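Local coordinates for EDD domain protein, DegV family (Ruminococcus gnavus ATCC 29149, PDB 5V85) that is probably a lipid-binding protein of the DegV family and holds vaccenic acid, a fatty acid, between its two domains, at residues B[21-26]-B[94-99]; B[144-149]-B[165-170]; B[75-80]-B[183-188]. All blocks are in the same frame, centred on the assembly; numbering follows the deposited sequence.

Contact 1: residues B[21-26]-B[94-99]; sequences SYKVIV and CDAERI. With PO4 (phosphate ion), chain I.
Lys23 leans across Ala96 and Ile99 where the strand begun by Tyr22 runs beside the loop 94-97 and the start of strand 98-103. Its CB rests 3.7 Å from Ala96 CB, with the CD1 tip of Ile99 a little farther off. CG stands anti to the backbone N (chi1 -174°), and a bend at chi3 turns the end of the chain toward the loop and a phosphate ion. CE comes 3.5 Å from phosphate O1, and NZ reaches phosphate O3 at 2.6 Å, with a weak second bond to O1. Cys94 SG flanks the same ammonium, which also makes a salt bridge with Glu43. The backbone N of Asp95 meets phosphate O2 at 3.0 Å in a nearly straight bond (170°), and Ala96 N adds a weak one, so loop and lysine grip the anion together; it probably came from the crystallisation liquor. On the face carrying Tyr22, Ser21 O lies over one face of the Arg98 guanidinium, 3.5 Å from its plane and above its centre, while Arg98 NE pairs with Glu154. The backbones join through Arg98 N to Ser21 O, 3.1 Å, and Lys23 N to Arg98 O, 2.9 Å. Such parallel pairing, with strand 42-51 on the other flank of strand 22-27 and helix 141-155 packed on Tyr22 and Val24, is that of the layered alpha/beta domain at the N-terminal end of the DegV fold.

Contact 2: residues B[144-149]-B[165-170]; sequences TLIALK and ESVECY
Val167 and Tyr170 face Ile146 and Lys149 in an antiparallel helical hairpin, helices 141-155 and 160-173, whose local axes run 10.0 Å apart at 150°. Along segment 165-170, Glu165 turns outward to a salt bridge with Lys247 of the second subunit. Val167 then splits its two methyls between two partners: CG1 lies 3.7 Å from Ile146 CG2, and CG2 packs 4.0 Å from Lys149 CG. Cys169 takes no part in the packing against helix 141-155; its SG is joined by a disulfide to Cys169 of the second subunit, so one helix carries both the intrachain packing and the dimer link. Tyr170 closes the segment and fills the space between the helices, CG anti to its own N (chi1 168°), which aims the ring across at Leu145 and Ile146. Lys149, bent along its chain from chi2 onward, brings CE over one face of that ring, while CD sits 3.5 Å from Tyr170 CG. Ile146 CG1 abuts the ring edge near its plane, 3.9 Å from Tyr170 CE2. The buried hydroxyl is hydrogen-bonded to Gln174 NE2. Replacing Tyr170 by alanine would probably open a gap beneath the Lys149 chain and leave Ile146 CG1 without the ring edge it packs on, besides costing Gln174 its hydroxyl partner. The hydroxyl oxygen also presses close to the CB methylene of Leu145, Tyr170 OH to Leu145 CB being 3.2 Å.

Contact 3: residues B[75-80]-B[183-188]; sequences TSCAKT and LDTLRK. With VCA (vaccenic acid), chain H.
Cys77 meets Lys188 and Thr185 without any ring or other flat side chain between them; the flat group beside this contact is the carboxylate of vaccenic acid, approached at its O1 by the hydroxyl of Thr80. Thr80 OG1 donates to that oxygen at 2.6 Å and is itself hydrogen-bonded to Tyr288 OH, which helps to fix the hydroxyl. Three residues earlier, Cys77 extends SG anti to its backbone N (chi1 -177°), straight at helix 184-188. The sulfur settles between two residues one helical turn apart, with SG 4.0 Å from Thr185 CG2 and 3.9 Å from Lys188 CB. Lys188 then folds alongside the cysteine: bends at chi3 and chi4 (94°) bring its NZ back to 3.4 Å from Cys77 CB, a methylene and not a charge partner. Only the methyl branch of Thr185 is used here, since its OG1 turns to Asn290. Lys79 starts off away from the helix, yet its chain curls back so that NZ stops 4.2 Å from Lys188 O, too far to bond, and is hydrogen-bonded to Asn189 OD1. The same Asn189 uses ND2 to hold Ala78 O, and thus ties the approach to strand 79-81 to the loop after the short helix. A sodium ion lies about 4 Å from the Cys77 side chain. Cys77, in the loop leading into strand 79-81, thus packs on helix 184-188 of the other domain beside the fatty-acid site, where Thr80 and Ser109 bind the head group, as in DegV-family fatty-acid-binding proteins.

How the contacts relate
Contacts 1 and 3 both reach one mixed sheet: strand 42-51 pairs with both strand 22-27 and strand 79-81, yet their centres are 34 Å apart, on opposite sides of the chain's centre. Along the chain these two interlock, their segments alternating. Contact 2 follows contact 1 and is nested within the long loop that contact 3 closes. Its helix 141-155 covers the sheet of contact 1, Ala147 CB touching both Val24 CG1 and Val26 CG2 at 3.9 Å. Contact 2 lies about 30 Å from contact 3 (centres). Contacts 1 and 2, their centres 15 Å apart, thus lie on the side of the dimer disulfide, whereas contact 3 stands beside the head group of the fatty acid.

Contact 1: residues B[21-26]-B[94-99]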
ATOM      1  N   SER B  21     -23.068  17.291   0.686  1.00 27.88           N
ATOM      2  CA  SER B  21     -22.931  15.990   0.043  1.00 33.27           C
ATOM      3  C   SER B  21     -22.090  15.033   0.877  1.00 29.69           C
ATOM      4  O   SER B  21     -22.285  13.814   0.800  1.00 26.76           O
ATOM      5  CB  SER B  21     -22.330  16.152  -1.352  1.00 40.61           C
ATOM      6  OG  SER B  21     -21.279  17.101  -1.355  1.00 47.35           O
ATOM      7  N   TYR B  22     -21.160  15.552   1.675  1.00 23.02           N
ATOM      8  CA  TYR B  22     -20.303  14.688   2.474  1.00 18.71           C
ATOM      9  C   TYR B  22     -19.765  15.464   3.668  1.00 24.78           C
ATOM     10  O   TYR B  22     -19.712  16.695   3.663  1.00 21.04           O
ATOM     11  CB  TYR B  22     -19.147  14.119   1.639  1.00 23.58           C
ATOM     12  CG  TYR B  22     -18.082  15.134   1.287  1.00 26.24           C
ATOM     13  CD1 TYR B  22     -18.239  15.987   0.200  1.00 28.32           C
ATOM     14  CD2 TYR B  22     -16.916  15.239   2.039  1.00 23.48           C
ATOM     15  CE1 TYR B  22     -17.270  16.917  -0.127  1.00 23.31           C
ATOM     16  CE2 TYR B  22     -15.941  16.166   1.722  1.00 26.23           C
ATOM     17  CZ  TYR B  22     -16.122  17.001   0.638  1.00 31.82           C
ATOM     18  OH  TYR B  22     -15.155  17.924   0.321  1.00 27.15           O
ATOM     19  N   LYS B  23     -19.365  14.715   4.692  1.00 20.08           N
ATOM     20  CA  LYS B  23     -18.672  15.267   5.846  1.00 21.05           C
ATOM     21  C   LYS B  23     -17.497  14.362   6.184  1.00 20.23           C
ATOM     22  O   LYS B  23     -17.605  13.134   6.096  1.00 19.35           O
ATOM     23  CB  LYS B  23     -19.607  15.409   7.057  1.00 19.20           C
ATOM     24  CG  LYS B  23     -18.973  16.111   8.254  1.00 29.82           C
ATOM     25  CD  LYS B  23     -19.902  16.109   9.461  1.00 26.12           C
ATOM     26  CE  LYS B  23     -21.100  17.013   9.238  1.00 26.32           C
ATOM     27  NZ  LYS B  23     -21.881  17.228  10.495  1.00 27.54           N
ATOM     28  N   VAL B  24     -16.374  14.971   6.554  1.00 16.42           N
ATOM     29  CA  VAL B  24     -15.175  14.245   6.962  1.00 14.69           C
ATOM     30  C   VAL B  24     -15.011  14.418   8.465  1.00 21.26           C
ATOM     31  O   VAL B  24     -14.784  15.535   8.948  1.00 22.15           O
ATOM     32  CB  VAL B  24     -13.922  14.737   6.221  1.00 15.59           C
ATOM     33  CG1 VAL B  24     -12.722  13.866   6.585  1.00 18.12           C
ATOM     34  CG2 VAL B  24     -14.153  14.741   4.719  1.00 16.83           C
ATOM     35  N   ILE B  25     -15.118  13.313   9.198  1.00 18.61           N
ATOM     36  CA  ILE B  25     -14.936  13.294  10.646  1.00 16.95           C
ATOM     37  C   ILE B  25     -13.494  12.899  10.939  1.00 20.59           C
ATOM     38  O   ILE B  25     -13.016  11.871  10.448  1.00 17.40           O
ATOM     39  CB  ILE B  25     -15.921  12.319  11.315  1.00 18.63           C
ATOM     40  CG1 ILE B  25     -17.365  12.646  10.920  1.00 23.58           C
ATOM     41  CG2 ILE B  25     -15.751  12.337  12.820  1.00 17.83           C
ATOM     42  CD1 ILE B  25     -17.943  13.841  11.638  1.00 25.90           C
ATOM     43  N   VAL B  26     -12.796  13.714  11.727  1.00 17.65           N
ATOM     44  CA  VAL B  26     -11.401  13.471  12.088  1.00 14.21           C
ATOM     45  C   VAL B  26     -11.303  13.493  13.606  1.00 16.64           C
ATOM     46  O   VAL B  26     -11.874  14.381  14.248  1.00 19.93           O
ATOM     47  CB  VAL B  26     -10.465  14.530  11.465  1.00 15.53           C
ATOM     48  CG1 VAL B  26      -8.999  14.187  11.705  1.00 12.60           C
ATOM     49  CG2 VAL B  26     -10.742  14.679   9.972  1.00 19.98           C
ATOM     50  N   CYS B  94     -26.211  12.827  10.860  1.00 29.23           N
ATOM     51  CA  CYS B  94     -26.304  14.230  10.480  1.00 29.63           C
ATOM     52  C   CYS B  94     -26.868  14.304   9.068  1.00 32.41           C
ATOM     53  O   CYS B  94     -27.128  13.282   8.425  1.00 27.78           O
ATOM     54  CB  CYS B  94     -24.940  14.917  10.575  1.00 24.52           C
ATOM     55  SG  CYS B  94     -23.680  14.164   9.514  1.00 24.61           S
ATOM     56  N   ASP B  95     -27.033  15.531   8.576  1.00 25.72           N
ATOM     57  CA  ASP B  95     -27.662  15.746   7.281  1.00 32.70           C
ATOM     58  C   ASP B  95     -26.743  15.439   6.103  1.00 27.83           C
ATOM     59  O   ASP B  95     -27.241  15.233   4.990  1.00 32.85           O
ATOM     60  CB  ASP B  95     -28.169  17.187   7.188  1.00 41.08           C
ATOM     61  CG  ASP B  95     -29.321  17.458   8.138  1.00 56.10           C
ATOM     62  OD1 ASP B  95     -29.344  18.542   8.760  1.00 64.76           O
ATOM     63  OD2 ASP B  95     -30.202  16.581   8.269  1.00 53.39           O
ATOM     64  N   ALA B  96     -25.428  15.399   6.312  1.00 21.35           N
ATOM     65  CA  ALA B  96     -24.516  15.061   5.225  1.00 21.74           C
ATOM     66  C   ALA B  96     -24.795  13.651   4.720  1.00 20.72           C
ATOM     67  O   ALA B  96     -25.070  12.740   5.502  1.00 25.40           O
ATOM     68  CB  ALA B  96     -23.063  15.179   5.687  1.00 18.17           C
ATOM     69  N   GLU B  97     -24.721  13.473   3.399  1.00 22.39           N
ATOM     70  CA  GLU B  97     -25.098  12.199   2.791  1.00 28.93           C
ATOM     71  C   GLU B  97     -24.032  11.127   3.000  1.00 26.96           C
ATOM     72  O   GLU B  97     -24.347   9.994   3.378  1.00 30.37           O
ATOM     73  CB  GLU B  97     -25.368  12.393   1.297  1.00 36.04           C
ATOM     74  CG  GLU B  97     -26.338  13.519   0.982  1.00 49.35           C
ATOM     75  CD  GLU B  97     -27.787  13.095   1.110  1.00 57.77           C
ATOM     76  OE1 GLU B  97     -28.039  11.938   1.509  1.00 61.88           O
ATOM     77  OE2 GLU B  97     -28.677  13.919   0.811  1.00 60.34           O
ATOM     78  N   ARG B  98     -22.771  11.458   2.743  1.00 23.05           N
ATOM     79  CA  ARG B  98     -21.668  10.515   2.857  1.00 25.32           C
ATOM     80  C   ARG B  98     -20.765  10.907   4.018  1.00 25.78           C
ATOM     81  O   ARG B  98     -20.464  12.089   4.208  1.00 24.21           O
ATOM     82  CB  ARG B  98     -20.859  10.467   1.559  1.00 22.01           C
ATOM     83  CG  ARG B  98     -21.722  10.227   0.330  1.00 27.53           C
ATOM     84  CD  ARG B  98     -20.893  10.075  -0.932  1.00 27.34           C
ATOM     85  NE  ARG B  98     -20.467  11.359  -1.486  1.00 36.90           N
ATOM     86  CZ  ARG B  98     -21.269  12.215  -2.116  1.00 40.14           C
ATOM     87  NH1 ARG B  98     -22.559  11.939  -2.268  1.00 37.53           N
ATOM     88  NH2 ARG B  98     -20.781  13.353  -2.591  1.00 38.59           N
ATOM     89  N   ILE B  99     -20.323   9.914   4.785  1.00 21.19           N
ATOM     90  CA  ILE B  99     -19.488  10.136   5.961  1.00 16.60           C
ATOM     91  C   ILE B  99     -18.143   9.454   5.742  1.00 18.20           C
ATOM     92  O   ILE B  99     -18.088   8.248   5.472  1.00 18.84           O
ATOM     93  CB  ILE B  99     -20.150   9.611   7.243  1.00 17.73           C
ATOM     94  CG1 ILE B  99     -21.539  10.232   7.430  1.00 21.41           C
ATOM     95  CG2 ILE B  99     -19.259   9.884   8.446  1.00 18.93           C
ATOM     96  CD1 ILE B  99     -21.525  11.744   7.531  1.00 19.41           C
TER
HETATM   97  P   PO4 I 302     -24.932  18.602   9.245  1.00 45.65           P
HETATM   98  O1  PO4 I 302     -24.406  17.526   8.323  1.00 38.79           O
HETATM   99  O2  PO4 I 302     -26.191  18.114   9.925  1.00 35.74           O
HETATM  100  O3  PO4 I 302     -23.898  18.928  10.295  1.00 43.60           O
HETATM  101  O4  PO4 I 302     -25.238  19.846   8.444  1.00 53.46           O

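Contact 2: residues B[144-149]-B[165-170]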
ATOM      1  N   THR B 144      -4.652  14.932   8.898  1.00 17.88           N
ATOM      2  CA  THR B 144      -5.017  16.143   8.169  1.00 18.41           C
ATOM      3  C   THR B 144      -4.938  15.927   6.664  1.00 20.87           C
ATOM      4  O   THR B 144      -5.875  16.254   5.927  1.00 15.59           O
ATOM      5  CB  THR B 144      -4.095  17.295   8.579  1.00 15.34           C
ATOM      6  OG1 THR B 144      -4.044  17.387  10.009  1.00 17.01           O
ATOM      7  CG2 THR B 144      -4.591  18.614   7.992  1.00 13.46           C
ATOM      8  N   LEU B 145      -3.817  15.378   6.191  1.00 14.25           N
ATOM      9  CA  LEU B 145      -3.619  15.211   4.756  1.00 14.74           C
ATOM     10  C   LEU B 145      -4.578  14.189   4.163  1.00 14.41           C
ATOM     11  O   LEU B 145      -5.003  14.337   3.012  1.00 16.87           O
ATOM     12  CB  LEU B 145      -2.172  14.807   4.477  1.00 15.67           C
ATOM     13  CG  LEU B 145      -1.144  15.924   4.676  1.00 20.22           C
ATOM     14  CD1 LEU B 145       0.275  15.375   4.620  1.00 14.65           C
ATOM     15  CD2 LEU B 145      -1.348  17.010   3.634  1.00 19.44           C
ATOM     16  N   ILE B 146      -4.923  13.145   4.919  1.00 16.15           N
ATOM     17  CA  ILE B 146      -5.913  12.187   4.436  1.00 12.21           C
ATOM     18  C   ILE B 146      -7.269  12.860   4.287  1.00 20.95           C
ATOM     19  O   ILE B 146      -7.980  12.652   3.294  1.00 18.08           O
ATOM     20  CB  ILE B 146      -5.980  10.973   5.379  1.00 11.90           C
ATOM     21  CG1 ILE B 146      -4.713  10.132   5.232  1.00 15.09           C
ATOM     22  CG2 ILE B 146      -7.223  10.138   5.095  1.00 15.23           C
ATOM     23  CD1 ILE B 146      -4.426   9.284   6.434  1.00 16.37           C
ATOM     24  N   ALA B 147      -7.644  13.685   5.267  1.00 15.75           N
ATOM     25  CA  ALA B 147      -8.894  14.430   5.179  1.00 13.71           C
ATOM     26  C   ALA B 147      -8.904  15.339   3.958  1.00 15.09           C
ATOM     27  O   ALA B 147      -9.918  15.442   3.257  1.00 15.82           O
ATOM     28  CB  ALA B 147      -9.110  15.240   6.459  1.00 12.70           C
ATOM     29  N   LEU B 148      -7.779  16.006   3.684  1.00 13.68           N
ATOM     30  CA  LEU B 148      -7.688  16.836   2.487  1.00 15.74           C
ATOM     31  C   LEU B 148      -7.807  15.994   1.224  1.00 20.75           C
ATOM     32  O   LEU B 148      -8.437  16.414   0.245  1.00 18.24           O
ATOM     33  CB  LEU B 148      -6.373  17.621   2.492  1.00 15.94           C
ATOM     34  CG  LEU B 148      -6.292  18.795   3.473  1.00 20.41           C
ATOM     35  CD1 LEU B 148      -4.879  19.355   3.540  1.00 18.03           C
ATOM     36  CD2 LEU B 148      -7.290  19.891   3.099  1.00 21.32           C
ATOM     37  N   LYS B 149      -7.216  14.796   1.227  1.00 22.48           N
ATOM     38  CA  LYS B 149      -7.303  13.935   0.052  1.00 20.94           C
ATOM     39  C   LYS B 149      -8.738  13.488  -0.201  1.00 18.24           C
ATOM     40  O   LYS B 149      -9.171  13.404  -1.358  1.00 19.80           O
ATOM     41  CB  LYS B 149      -6.377  12.727   0.209  1.00 16.46           C
ATOM     42  CG  LYS B 149      -6.445  11.753  -0.961  1.00 24.67           C
ATOM     43  CD  LYS B 149      -5.149  11.728  -1.764  1.00 37.56           C
ATOM     44  CE  LYS B 149      -4.682  13.117  -2.150  1.00 31.84           C
ATOM     45  NZ  LYS B 149      -3.973  13.124  -3.458  1.00 35.41           N
ATOM     46  N   GLU B 165     -11.299   3.907  -2.318  1.00 19.25           N
ATOM     47  CA  GLU B 165     -10.162   3.198  -2.895  1.00 21.66           C
ATOM     48  C   GLU B 165      -8.988   4.139  -3.140  1.00 18.31           C
ATOM     49  O   GLU B 165      -7.833   3.777  -2.888  1.00 21.25           O
ATOM     50  CB  GLU B 165     -10.579   2.505  -4.196  1.00 20.99           C
ATOM     51  CG  GLU B 165      -9.814   1.221  -4.479  1.00 46.73           C
ATOM     52  CD  GLU B 165     -10.141   0.615  -5.837  1.00 48.26           C
ATOM     53  OE1 GLU B 165      -9.872  -0.589  -6.025  1.00 40.95           O
ATOM     54  OE2 GLU B 165     -10.664   1.336  -6.716  1.00 41.00           O
ATOM     55  N   SER B 166      -9.265   5.353  -3.618  1.00 18.92           N
ATOM     56  CA  SER B 166      -8.186   6.294  -3.900  1.00 23.42           C
ATOM     57  C   SER B 166      -7.509   6.762  -2.619  1.00 21.09           C
ATOM     58  O   SER B 166      -6.284   6.924  -2.581  1.00 17.94           O
ATOM     59  CB  SER B 166      -8.723   7.489  -4.687  1.00 32.14           C
ATOM     60  OG  SER B 166      -8.736   7.216  -6.075  1.00 48.28           O
ATOM     61  N   VAL B 167      -8.286   6.984  -1.558  1.00 21.47           N
ATOM     62  CA  VAL B 167      -7.696   7.457  -0.311  1.00 13.99           C
ATOM     63  C   VAL B 167      -6.880   6.349   0.351  1.00 18.63           C
ATOM     64  O   VAL B 167      -5.817   6.608   0.928  1.00 15.61           O
ATOM     65  CB  VAL B 167      -8.789   8.013   0.622  1.00 16.61           C
ATOM     66  CG1 VAL B 167      -8.205   8.351   1.988  1.00 16.01           C
ATOM     67  CG2 VAL B 167      -9.418   9.258   0.004  1.00 17.80           C
ATOM     68  N   GLU B 168      -7.351   5.102   0.274  0.55 19.53           N
ATOM     69  CA  GLU B 168      -6.570   4.009   0.844  0.55 19.67           C
ATOM     70  C   GLU B 168      -5.251   3.825   0.103  0.55 17.66           C
ATOM     71  O   GLU B 168      -4.240   3.470   0.719  0.55 18.92           O
ATOM     72  CB  GLU B 168      -7.379   2.710   0.838  0.55 22.20           C
ATOM     73  CG  GLU B 168      -8.543   2.696   1.827  0.55 28.22           C
ATOM     74  CD  GLU B 168      -8.105   2.497   3.274  0.55 29.52           C
ATOM     75  OE1 GLU B 168      -6.908   2.236   3.518  0.55 24.91           O
ATOM     76  OE2 GLU B 168      -8.968   2.602   4.172  0.55 34.23           O
ATOM     77  N   CYS B 169      -5.239   4.072  -1.211  1.00 16.92           N
ATOM     78  CA  CYS B 169      -3.985   4.057  -1.956  1.00 18.03           C
ATOM     79  C   CYS B 169      -3.039   5.136  -1.449  1.00 22.57           C
ATOM     80  O   CYS B 169      -1.845   4.888  -1.259  1.00 19.74           O
ATOM     81  CB  CYS B 169      -4.258   4.272  -3.444  1.00 21.63           C
ATOM     82  SG  CYS B 169      -4.779   2.822  -4.381  1.00 31.51           S
ATOM     83  N   TYR B 170      -3.560   6.347  -1.235  1.00 19.22           N
ATOM     84  CA  TYR B 170      -2.727   7.430  -0.724  1.00 15.76           C
ATOM     85  C   TYR B 170      -2.154   7.084   0.644  1.00 18.51           C
ATOM     86  O   TYR B 170      -0.977   7.350   0.915  1.00 19.42           O
ATOM     87  CB  TYR B 170      -3.533   8.730  -0.657  1.00 22.30           C
ATOM     88  CG  TYR B 170      -2.835   9.823   0.122  1.00 25.61           C
ATOM     89  CD1 TYR B 170      -1.702  10.449  -0.386  1.00 21.31           C
ATOM     90  CD2 TYR B 170      -3.293  10.215   1.373  1.00 22.15           C
ATOM     91  CE1 TYR B 170      -1.047  11.441   0.328  1.00 19.94           C
ATOM     92  CE2 TYR B 170      -2.645  11.209   2.096  1.00 18.76           C
ATOM     93  CZ  TYR B 170      -1.522  11.817   1.567  1.00 22.67           C
ATOM     94  OH  TYR B 170      -0.871  12.804   2.277  1.00 20.47           O
TER

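Contact 3: residues B[75-80]-B[183-188]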
ATOM      1  N   THR B  75       4.738  16.209  37.615  1.00 26.94           N
ATOM      2  CA  THR B  75       5.683  15.102  37.579  1.00 36.86           C
ATOM      3  C   THR B  75       5.035  13.829  37.049  1.00 38.72           C
ATOM      4  O   THR B  75       5.743  12.928  36.588  1.00 41.25           O
ATOM      5  CB  THR B  75       6.268  14.852  38.972  1.00 40.13           C
ATOM      6  OG1 THR B  75       5.238  14.376  39.847  1.00 44.86           O
ATOM      7  CG2 THR B  75       6.850  16.137  39.542  1.00 42.10           C
ATOM      8  N   SER B  76       3.708  13.747  37.092  1.00 32.53           N
ATOM      9  CA  SER B  76       2.993  12.584  36.591  1.00 35.26           C
ATOM     10  C   SER B  76       2.833  12.666  35.078  1.00 34.00           C
ATOM     11  O   SER B  76       2.508  13.723  34.527  1.00 26.45           O
ATOM     12  CB  SER B  76       1.622  12.476  37.259  1.00 39.12           C
ATOM     13  OG  SER B  76       0.872  11.405  36.717  1.00 56.36           O
ATOM     14  N   CYS B  77       3.060  11.541  34.408  1.00 24.76           N
ATOM     15  CA  CYS B  77       2.932  11.492  32.959  1.00 32.62           C
ATOM     16  C   CYS B  77       1.472  11.647  32.545  1.00 23.26           C
ATOM     17  O   CYS B  77       0.563  11.137  33.204  1.00 26.89           O
ATOM     18  CB  CYS B  77       3.498  10.176  32.426  1.00 33.62           C
ATOM     19  SG  CYS B  77       3.476  10.027  30.629  1.00 38.28           S
ATOM     20  N   ALA B  78       1.252  12.361  31.445  1.00 24.52           N
ATOM     21  CA  ALA B  78      -0.099  12.570  30.945  1.00 24.97           C
ATOM     22  C   ALA B  78      -0.697  11.265  30.434  1.00 24.51           C
ATOM     23  O   ALA B  78       0.010  10.370  29.963  1.00 25.70           O
ATOM     24  CB  ALA B  78      -0.102  13.613  29.827  1.00 27.05           C
ATOM     25  N   LYS B  79      -2.020  11.164  30.536  1.00 23.07           N
ATOM     26  CA  LYS B  79      -2.772  10.037  30.003  1.00 26.28           C
ATOM     27  C   LYS B  79      -3.864  10.564  29.085  1.00 30.72           C
ATOM     28  O   LYS B  79      -4.361  11.679  29.266  1.00 31.56           O
ATOM     29  CB  LYS B  79      -3.393   9.185  31.117  1.00 25.32           C
ATOM     30  CG  LYS B  79      -2.389   8.655  32.132  1.00 38.43           C
ATOM     31  CD  LYS B  79      -1.410   7.682  31.489  1.00 46.98           C
ATOM     32  CE  LYS B  79      -0.245   7.370  32.419  1.00 50.04           C
ATOM     33  NZ  LYS B  79       0.821   6.575  31.745  1.00 47.24           N
ATOM     34  N   THR B  80      -4.229   9.761  28.091  1.00 24.21           N
ATOM     35  CA  THR B  80      -5.240  10.156  27.123  1.00 25.58           C
ATOM     36  C   THR B  80      -6.248   9.030  26.940  1.00 25.58           C
ATOM     37  O   THR B  80      -6.014   7.887  27.338  1.00 22.99           O
ATOM     38  CB  THR B  80      -4.612  10.535  25.771  1.00 19.77           C
ATOM     39  OG1 THR B  80      -3.874   9.422  25.250  1.00 21.04           O
ATOM     40  CG2 THR B  80      -3.675  11.723  25.939  1.00 20.99           C
ATOM     41  N   LEU B 183      10.815  12.119  24.471  1.00 24.37           N
ATOM     42  CA  LEU B 183      10.108  10.919  24.050  1.00 25.02           C
ATOM     43  C   LEU B 183       9.421  10.195  25.202  1.00 22.11           C
ATOM     44  O   LEU B 183       8.863   9.115  24.988  1.00 23.36           O
ATOM     45  CB  LEU B 183      11.072   9.956  23.357  1.00 28.74           C
ATOM     46  CG  LEU B 183      11.641  10.375  22.003  1.00 34.30           C
ATOM     47  CD1 LEU B 183      13.023   9.778  21.822  1.00 33.97           C
ATOM     48  CD2 LEU B 183      10.715   9.939  20.879  1.00 32.12           C
ATOM     49  N   ASP B 184       9.438  10.769  26.409  1.00 20.86           N
ATOM     50  CA  ASP B 184       9.023  10.019  27.595  1.00 28.28           C
ATOM     51  C   ASP B 184       7.530   9.714  27.586  1.00 29.42           C
ATOM     52  O   ASP B 184       7.107   8.663  28.082  1.00 28.18           O
ATOM     53  CB  ASP B 184       9.392  10.790  28.860  1.00 34.38           C
ATOM     54  CG  ASP B 184      10.889  10.950  29.029  1.00 45.13           C
ATOM     55  OD1 ASP B 184      11.645  10.293  28.284  1.00 46.70           O
ATOM     56  OD2 ASP B 184      11.306  11.741  29.903  1.00 44.74           O
ATOM     57  N   THR B 185       6.712  10.621  27.047  1.00 22.44           N
ATOM     58  CA  THR B 185       5.270  10.392  27.073  1.00 23.18           C
ATOM     59  C   THR B 185       4.880   9.227  26.173  1.00 21.49           C
ATOM     60  O   THR B 185       4.085   8.366  26.569  1.00 24.47           O
ATOM     61  CB  THR B 185       4.523  11.662  26.672  1.00 22.50           C
ATOM     62  OG1 THR B 185       5.063  12.781  27.388  1.00 23.12           O
ATOM     63  CG2 THR B 185       3.042  11.527  26.997  1.00 24.53           C
ATOM     64  N   LEU B 186       5.437   9.174  24.960  1.00 23.27           N
ATOM     65  CA  LEU B 186       5.222   8.011  24.105  1.00 19.83           C
ATOM     66  C   LEU B 186       5.770   6.742  24.751  1.00 23.70           C
ATOM     67  O   LEU B 186       5.154   5.672  24.659  1.00 20.97           O
ATOM     68  CB  LEU B 186       5.871   8.243  22.738  1.00 19.96           C
ATOM     69  CG  LEU B 186       5.182   9.225  21.786  1.00 21.24           C
ATOM     70  CD1 LEU B 186       6.138   9.651  20.685  1.00 20.62           C
ATOM     71  CD2 LEU B 186       3.927   8.606  21.190  1.00 16.93           C
ATOM     72  N   ARG B 187       6.926   6.840  25.412  0.50 22.91           N
ATOM     73  CA  ARG B 187       7.543   5.657  26.007  0.50 26.33           C
ATOM     74  C   ARG B 187       6.738   5.153  27.199  0.50 25.09           C
ATOM     75  O   ARG B 187       6.437   3.958  27.296  0.50 26.41           O
ATOM     76  CB  ARG B 187       8.983   5.968  26.422  0.50 28.48           C
ATOM     77  CG  ARG B 187       9.646   4.873  27.250  0.50 29.68           C
ATOM     78  CD  ARG B 187      10.028   3.674  26.392  0.50 28.34           C
ATOM     79  NE  ARG B 187      11.042   4.013  25.397  0.50 26.66           N
ATOM     80  CZ  ARG B 187      11.413   3.213  24.402  0.50 23.19           C
ATOM     81  NH1 ARG B 187      10.852   2.020  24.265  0.50 19.81           N
ATOM     82  NH2 ARG B 187      12.344   3.606  23.543  0.50 25.62           N
ATOM     83  N   LYS B 188       6.376   6.054  28.117  1.00 26.83           N
ATOM     84  CA  LYS B 188       5.659   5.637  29.320  1.00 24.98           C
ATOM     85  C   LYS B 188       4.266   5.103  29.007  1.00 24.52           C
ATOM     86  O   LYS B 188       3.734   4.286  29.766  1.00 26.86           O
ATOM     87  CB  LYS B 188       5.564   6.800  30.306  1.00 30.61           C
ATOM     88  CG  LYS B 188       6.890   7.192  30.946  1.00 42.10           C
ATOM     89  CD  LYS B 188       6.684   7.784  32.334  1.00 53.62           C
ATOM     90  CE  LYS B 188       7.602   8.975  32.575  1.00 65.35           C
ATOM     91  NZ  LYS B 188       6.939  10.272  32.249  1.00 71.59           N
TER
HETATM   92  O2  VCA H 301      -6.078   6.645  22.346  1.00 26.04           O
HETATM   93  C1  VCA H 301      -5.371   7.539  22.884  1.00 29.20           C
HETATM   94  O1  VCA H 301      -5.384   7.681  24.135  1.00 22.92           O
HETATM   95  C2  VCA H 301      -4.499   8.453  22.020  1.00 21.96           C
HETATM   96  C3  VCA H 301      -3.093   7.868  21.884  1.00 23.12           C
HETATM   97  C4  VCA H 301      -2.354   8.582  20.749  1.00 20.51           C
HETATM   98  C5  VCA H 301      -0.883   8.167  20.754  1.00 23.40           C
HETATM   99  C6  VCA H 301      -0.185   8.656  19.483  1.00 23.57           C
HETATM  100  C7  VCA H 301      -0.214  10.183  19.422  1.00 19.49           C
HETATM  101  C8  VCA H 301       0.883  10.701  18.486  1.00 17.88           C
HETATM  102  C9  VCA H 301       0.797  12.228  18.423  1.00 20.03           C
HETATM  103  C10 VCA H 301       1.847  12.789  17.459  1.00 22.48           C
HETATM  104  C11 VCA H 301       3.246  12.632  18.051  1.00 17.25           C
HETATM  105  C12 VCA H 301       4.211  12.018  17.365  1.00 23.59           C
HETATM  106  C13 VCA H 301       3.982  11.543  15.927  1.00 16.73           C
HETATM  107  C14 VCA H 301       3.667  10.046  15.910  1.00 22.16           C
HETATM  108  C15 VCA H 301       3.647   9.522  14.473  1.00 21.74           C
HETATM  109  C16 VCA H 301       2.966   8.151  14.448  1.00 22.62           C
HETATM  110  C17 VCA H 301       3.226   7.446  13.116  1.00 27.44           C
HETATM  111  C18 VCA H 301       2.593   6.054  13.138  1.00 21.38           C